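Long-range contacts in putative ManD family dehydratase (Pantoea ananatis, PDB 3T6C), which dehydrates D-gluconate to 2-dehydro-3-deoxy-D-gluconate with low activity in vitro, using one magnesium ion per subunit, as a member of the mandelate racemase/muconate lactonizing enzyme family: residues I117-W122 with G326-A331; Y317-I322 with A346-G351. All blocks are in the same frame, centred on the assembly; numbering follows the deposited sequence.

From the N terminus the chain lays down the antiparallel sheet 29-61 and the helices packed against it, among them helix 108-129, which supplies the first half of contact 1. It then runs through most of the barrel, and segment 317-322 gives the first half of contact 2. Contact 1 closes at the start of helix 328-340, bridging 203 intervening residues; contact 2 closes just past strand 344-345, across a strand-helix-strand unit. The two cross, and helix 328-340, begun in contact 1, lies inside the loop closed by contact 2. They touch directly: G327 N lies 2.9 Å from I322 O, and I322 packs on M119. Together they tie the N-terminal domain to the substrate-binding end of the barrel.

Contact 1: I117-W122 with G326-A331; sequences IDMALW and GGITPA
D118, M119 and W122, on one side of helix 108-129, meet the first turn of helix 328-340, packing a helix of the N-terminal domain onto the enolase C-terminal domain. D118 comes first and does most of the polar work. With CG anti to its backbone N (chi1 -177°), its carboxylate reaches across to the helix start, where G327 holds the N-cap position. OD2 accepts a nearly straight bond from T329 N at 2.8 Å, on its syn side but 27° out of the carboxylate plane. OD1 takes the hydroxyl proton of T329 OG1 at 2.6 Å through its syn lone pair, giving T329 two bonds to one carboxylate.

One residue on, M119 lays its CG against the CG1-CD1 arm of I328, 4.1 Å from CG1, the two side chains crossing at about a right angle. A360 of helix 355-367 completes the apolar side around the pair. W122, a turn after D118, uses both edge and face. Its NE1 donates to T329 OG1 at 3.0 Å, with that oxygen 12° out of the ring plane, while I328 CG2 sits over the five-membered ring, 3.8 Å from its centroid, in a CH-pi contact.

T329 OG1 thus sits between two bonds, accepting from the indole N-H and donating to the carboxylate. D118 is buried, with I91 and W95 of helix 91-100 also packed on it; the bonds from T329, and probably the positive end of the helix dipole, should favour its ionised form.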
loop_
_atom_site.group_PDB
_atom_site.type_symbol
_atom_site.label_atom_id
_atom_site.label_comp_id
_atom_site.label_asym_id
_atom_site.label_seq_id
_atom_site.Cartn_x
_atom_site.Cartn_y
_atom_site.Cartn_z
ATOM N N ILE A 117 21.186 -19.838 29.855
ATOM C CA ILE A 117 22.476 -20.172 29.247
ATOM C C ILE A 117 23.187 -18.932 28.738
ATOM O O ILE A 117 24.337 -18.687 29.075
ATOM C CB ILE A 117 22.297 -21.170 28.077
ATOM C CG1 ILE A 117 21.735 -22.514 28.583
ATOM C CG2 ILE A 117 23.613 -21.397 27.364
ATOM C CD1 ILE A 117 22.375 -23.007 29.840
ATOM N N ASP A 118 22.483 -18.147 27.926
ATOM C CA ASP A 118 23.079 -16.988 27.266
ATOM C C ASP A 118 23.626 -15.942 28.260
ATOM O O ASP A 118 24.751 -15.452 28.112
ATOM C CB ASP A 118 22.065 -16.341 26.322
ATOM C CG ASP A 118 22.654 -15.172 25.564
ATOM O OD1 ASP A 118 23.457 -15.421 24.601
ATOM O OD2 ASP A 118 22.312 -14.021 25.936
ATOM N N MET A 119 22.825 -15.604 29.273
ATOM C CA MET A 119 23.281 -14.615 30.275
ATOM C C MET A 119 24.539 -15.151 30.978
ATOM O O MET A 119 25.490 -14.394 31.245
ATOM C CB MET A 119 22.169 -14.292 31.304
ATOM C CG MET A 119 21.021 -13.538 30.735
ATOM S SD MET A 119 20.048 -12.965 32.131
ATOM C CE MET A 119 18.606 -12.350 31.249
ATOM N N ALA A 120 24.544 -16.450 31.329
ATOM C CA ALA A 120 25.711 -17.016 32.017
ATOM C C ALA A 120 26.934 -16.976 31.124
ATOM O O ALA A 120 28.055 -16.763 31.607
ATOM C CB ALA A 120 25.429 -18.437 32.438
ATOM N N LEU A 121 26.764 -17.155 29.830
ATOM C CA LEU A 121 27.933 -17.057 28.947
ATOM C C LEU A 121 28.452 -15.621 28.827
ATOM O O LEU A 121 29.686 -15.430 28.789
ATOM C CB LEU A 121 27.597 -17.595 27.539
ATOM C CG LEU A 121 27.288 -19.078 27.554
ATOM C CD1 LEU A 121 26.809 -19.546 26.179
ATOM C CD2 LEU A 121 28.513 -19.925 27.988
ATOM N N TRP A 122 27.552 -14.633 28.798
ATOM C CA TRP A 122 27.995 -13.256 28.840
ATOM C C TRP A 122 28.705 -12.943 30.163
ATOM O O TRP A 122 29.691 -12.181 30.148
ATOM C CB TRP A 122 26.801 -12.312 28.633
ATOM C CG TRP A 122 26.548 -12.063 27.179
ATOM C CD1 TRP A 122 25.519 -12.586 26.430
ATOM C CD2 TRP A 122 27.362 -11.305 26.266
ATOM N NE1 TRP A 122 25.628 -12.165 25.107
ATOM C CE2 TRP A 122 26.736 -11.374 24.988
ATOM C CE3 TRP A 122 28.561 -10.563 26.403
ATOM C CZ2 TRP A 122 27.253 -10.737 23.858
ATOM C CZ3 TRP A 122 29.084 -9.916 25.271
ATOM C CH2 TRP A 122 28.427 -10.013 24.011
ATOM N N GLY A 326 15.024 -14.817 25.091
ATOM C CA GLY A 326 16.224 -15.648 24.932
ATOM C C GLY A 326 17.512 -15.053 25.450
ATOM O O GLY A 326 18.575 -15.592 25.153
ATOM N N GLY A 327 17.463 -13.980 26.243
ATOM C CA GLY A 327 18.697 -13.502 26.864
ATOM C C GLY A 327 19.315 -12.223 26.327
ATOM O O GLY A 327 18.672 -11.433 25.642
ATOM N N ILE A 328 20.568 -11.959 26.751
ATOM C CA ILE A 328 21.248 -10.711 26.382
ATOM C C ILE A 328 21.536 -10.632 24.887
ATOM O O ILE A 328 21.388 -9.577 24.275
ATOM C CB ILE A 328 22.555 -10.588 27.160
ATOM C CG1 ILE A 328 22.196 -10.239 28.605
ATOM C CG2 ILE A 328 23.468 -9.490 26.538
ATOM C CD1 ILE A 328 23.349 -10.347 29.610
ATOM N N THR A 329 21.935 -11.754 24.277
ATOM C CA THR A 329 22.241 -11.761 22.826
ATOM C C THR A 329 21.063 -11.217 21.992
ATOM O O THR A 329 21.213 -10.231 21.255
ATOM C CB THR A 329 22.677 -13.158 22.376
ATOM O OG1 THR A 329 23.971 -13.439 22.960
ATOM C CG2 THR A 329 22.830 -13.248 20.823
ATOM N N PRO A 330 19.883 -11.810 22.136
ATOM C CA PRO A 330 18.757 -11.260 21.359
ATOM C C PRO A 330 18.261 -9.918 21.886
ATOM O O PRO A 330 17.784 -9.113 21.080
ATOM C CB PRO A 330 17.695 -12.340 21.480
ATOM C CG PRO A 330 18.043 -13.097 22.782
ATOM C CD PRO A 330 19.554 -13.108 22.766
ATOM N N ALA A 331 18.370 -9.659 23.184
ATOM C CA ALA A 331 17.922 -8.362 23.674
ATOM C C ALA A 331 18.739 -7.239 23.052
ATOM O O ALA A 331 18.202 -6.160 22.747
ATOM C CB ALA A 331 18.036 -8.295 25.199
#

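Contact 2: Y317-I322 with A346-G351; sequences YIRCHI and AWHSPG. With GCO (D-gluconic acid), chain D.
R319 and W347 bring their CA atoms within 4.7 Å, as do H321 and H348, where the two segments leave the parallel strands 317-318 and 344-345. A346 N donates to I318 O at 2.8 Å, continuing the strand pairing. Beyond it H348 N bonds to C320 O at 3.0 Å, approaching from above the carbonyl plane, and has a weak second contact with R319 O.

The R319 side chain, bent at chi2 and chi3, folds back over A346: CD rests against its CB, and NH1 donates to A346 O at 2.9 Å, 44° out of the carbonyl plane. NH2 lies 3.0 Å from O1B of gluconate, is hydrogen-bonded to E272, a magnesium ligand, and forms a salt bridge with E375. H348 and H321 meet at their ring rims, ND1 to ND1, in a hydrogen bond of 2.7 Å in which either may be the donor, with the ring planes at 69°. NE2 of H348 donates to gluconate O5 at 2.8 Å, and the imidazole has its rotation set from both nitrogens. H321 is a second-shell residue here, itself bonded through NE2 to T63 O. P350, a position probably important for activity and specificity, as in relatives, brings CG near the same O5. Away from the substrate, I322 CG2 lies over the six-membered ring of W347, 3.9 Å from the centroid, while C320 CB packs at CZ3. A water links I322 N to H348 O.

Both segments end adjacent strands of the barrel common to the enolase superfamily. Strand 294-296 pairs with 317-318 on one side, helices 328-340 and 355-367 pack against W347 and I322, and W104 of a neighbouring subunit meets the H321 ring.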
loop_
_atom_site.group_PDB
_atom_site.type_symbol
_atom_site.label_atom_id
_atom_site.label_comp_id
_atom_site.label_asym_id
_atom_site.label_seq_id
_atom_site.Cartn_x
_atom_site.Cartn_y
_atom_site.Cartn_z
ATOM N N TYR A 317 8.050 2.255 22.908
ATOM C CA TYR A 317 8.873 1.542 23.899
ATOM C C TYR A 317 8.663 0.079 23.734
ATOM O O TYR A 317 7.523 -0.393 23.711
ATOM C CB TYR A 317 8.460 1.908 25.360
ATOM C CG TYR A 317 8.700 3.381 25.671
ATOM C CD1 TYR A 317 7.690 4.321 25.452
ATOM C CD2 TYR A 317 9.930 3.827 26.144
ATOM C CE1 TYR A 317 7.915 5.698 25.693
ATOM C CE2 TYR A 317 10.163 5.209 26.394
ATOM C CZ TYR A 317 9.147 6.097 26.182
ATOM O OH TYR A 317 9.348 7.440 26.411
ATOM N N ILE A 318 9.762 -0.658 23.663
ATOM C CA ILE A 318 9.724 -2.129 23.593
ATOM C C ILE A 318 9.957 -2.651 25.019
ATOM O O ILE A 318 10.861 -2.231 25.744
ATOM C CB ILE A 318 10.753 -2.641 22.540
ATOM C CG1 ILE A 318 10.654 -4.168 22.418
ATOM C CG2 ILE A 318 12.179 -2.339 22.935
ATOM C CD1 ILE A 318 9.288 -4.651 21.900
ATOM N N ARG A 319 9.019 -3.503 25.431
ATOM C CA ARG A 319 8.862 -3.998 26.809
ATOM C C ARG A 319 9.374 -5.391 27.136
ATOM O O ARG A 319 8.985 -5.961 28.174
ATOM C CB ARG A 319 7.399 -3.848 27.280
ATOM C CG ARG A 319 6.932 -2.386 27.369
ATOM C CD ARG A 319 7.301 -1.808 28.757
ATOM N NE ARG A 319 6.676 -2.599 29.834
ATOM C CZ ARG A 319 7.229 -2.825 31.040
ATOM N NH1 ARG A 319 8.486 -2.435 31.343
ATOM N NH2 ARG A 319 6.533 -3.484 31.978
ATOM N N CYS A 320 10.136 -5.993 26.235
ATOM C CA CYS A 320 10.389 -7.435 26.431
ATOM C C CYS A 320 10.890 -7.785 27.814
ATOM O O CYS A 320 11.707 -7.046 28.446
ATOM C CB CYS A 320 11.454 -7.911 25.472
ATOM S SG CYS A 320 10.918 -7.707 23.725
ATOM N N HIS A 321 10.436 -8.970 28.260
ATOM C CA HIS A 321 11.042 -9.644 29.418
ATOM C C HIS A 321 12.187 -10.352 28.717
ATOM O O HIS A 321 11.970 -11.310 27.908
ATOM C CB HIS A 321 9.981 -10.620 29.959
ATOM C CG HIS A 321 10.393 -11.409 31.175
ATOM N ND1 HIS A 321 10.450 -10.853 32.436
ATOM C CD2 HIS A 321 10.663 -12.722 31.328
ATOM C CE1 HIS A 321 10.809 -11.786 33.305
ATOM N NE2 HIS A 321 10.918 -12.936 32.658
ATOM N N ILE A 322 13.423 -9.951 29.003
ATOM C CA ILE A 322 14.493 -10.417 28.122
ATOM C C ILE A 322 14.716 -11.928 28.233
ATOM O O ILE A 322 15.198 -12.547 27.283
ATOM C CB ILE A 322 15.821 -9.617 28.251
ATOM C CG1 ILE A 322 16.490 -9.793 29.620
ATOM C CG2 ILE A 322 15.586 -8.138 27.854
ATOM C CD1 ILE A 322 17.879 -9.126 29.673
ATOM N N ALA A 346 12.200 -0.318 27.288
ATOM C CA ALA A 346 11.717 -0.354 28.666
ATOM C C ALA A 346 11.594 -1.840 29.001
ATOM O O ALA A 346 10.458 -2.361 29.164
ATOM C CB ALA A 346 10.304 0.340 28.633
ATOM N N TRP A 347 12.685 -2.453 29.438
ATOM C CA TRP A 347 12.615 -3.905 29.699
ATOM C C TRP A 347 11.706 -4.183 30.882
ATOM O O TRP A 347 11.722 -3.468 31.882
ATOM C CB TRP A 347 14.025 -4.471 29.990
ATOM C CG TRP A 347 15.069 -4.119 28.934
ATOM C CD1 TRP A 347 16.228 -3.425 29.140
ATOM C CD2 TRP A 347 15.040 -4.443 27.552
ATOM N NE1 TRP A 347 16.937 -3.308 27.972
ATOM C CE2 TRP A 347 16.232 -3.904 26.974
ATOM C CE3 TRP A 347 14.135 -5.139 26.727
ATOM C CZ2 TRP A 347 16.573 -4.096 25.644
ATOM C CZ3 TRP A 347 14.463 -5.277 25.362
ATOM C CH2 TRP A 347 15.672 -4.761 24.851
ATOM N N HIS A 348 10.961 -5.293 30.769
ATOM C CA HIS A 348 10.070 -5.752 31.879
ATOM C C HIS A 348 10.893 -6.193 33.087
ATOM O O HIS A 348 11.889 -6.944 32.947
ATOM C CB HIS A 348 9.225 -6.879 31.299
ATOM C CG HIS A 348 8.341 -7.596 32.294
ATOM N ND1 HIS A 348 8.717 -8.799 32.860
ATOM C CD2 HIS A 348 7.101 -7.325 32.774
ATOM C CE1 HIS A 348 7.751 -9.229 33.665
ATOM N NE2 HIS A 348 6.747 -8.375 33.604
ATOM N N SER A 349 10.582 -5.600 34.247
ATOM C CA SER A 349 11.331 -5.937 35.464
ATOM C C SER A 349 10.554 -5.728 36.773
ATOM O O SER A 349 10.883 -4.803 37.515
ATOM C CB SER A 349 12.593 -5.079 35.459
ATOM O OG SER A 349 13.558 -5.675 36.318
ATOM N N PRO A 350 9.538 -6.517 37.033
ATOM C CA PRO A 350 8.672 -6.602 38.203
ATOM C C PRO A 350 9.325 -7.600 39.190
ATOM O O PRO A 350 10.537 -7.612 39.379
ATOM C CB PRO A 350 7.341 -7.046 37.615
ATOM C CG PRO A 350 7.728 -7.986 36.636
ATOM C CD PRO A 350 9.112 -7.537 36.068
ATOM N N GLY A 351 8.513 -8.211 40.007
ATOM C CA GLY A 351 9.042 -9.204 40.928
ATOM C C GLY A 351 9.468 -10.513 40.287
ATOM O O GLY A 351 10.327 -11.174 40.892
HETATM C C1 GCO D . 4.427 -5.362 34.556
HETATM C C2 GCO D . 3.722 -6.628 34.243
HETATM C C3 GCO D . 3.656 -7.620 35.388
HETATM C C4 GCO D . 3.176 -8.972 34.900
HETATM C C5 GCO D . 3.891 -10.070 35.647
HETATM C C6 GCO D . 3.488 -11.466 35.205
HETATM O O1A GCO D . 5.306 -5.288 35.464
HETATM O O1B GCO D . 4.239 -4.367 33.782
HETATM O O2 GCO D . 2.533 -6.332 33.558
HETATM O O3 GCO D . 2.808 -7.069 36.327
HETATM O O4 GCO D . 1.780 -9.042 35.128
HETATM O O5 GCO D . 5.248 -9.911 35.461
HETATM O O6 GCO D . 4.173 -12.511 35.865
HETATM O O HOH W 1 13.735 -8.258 31.351
#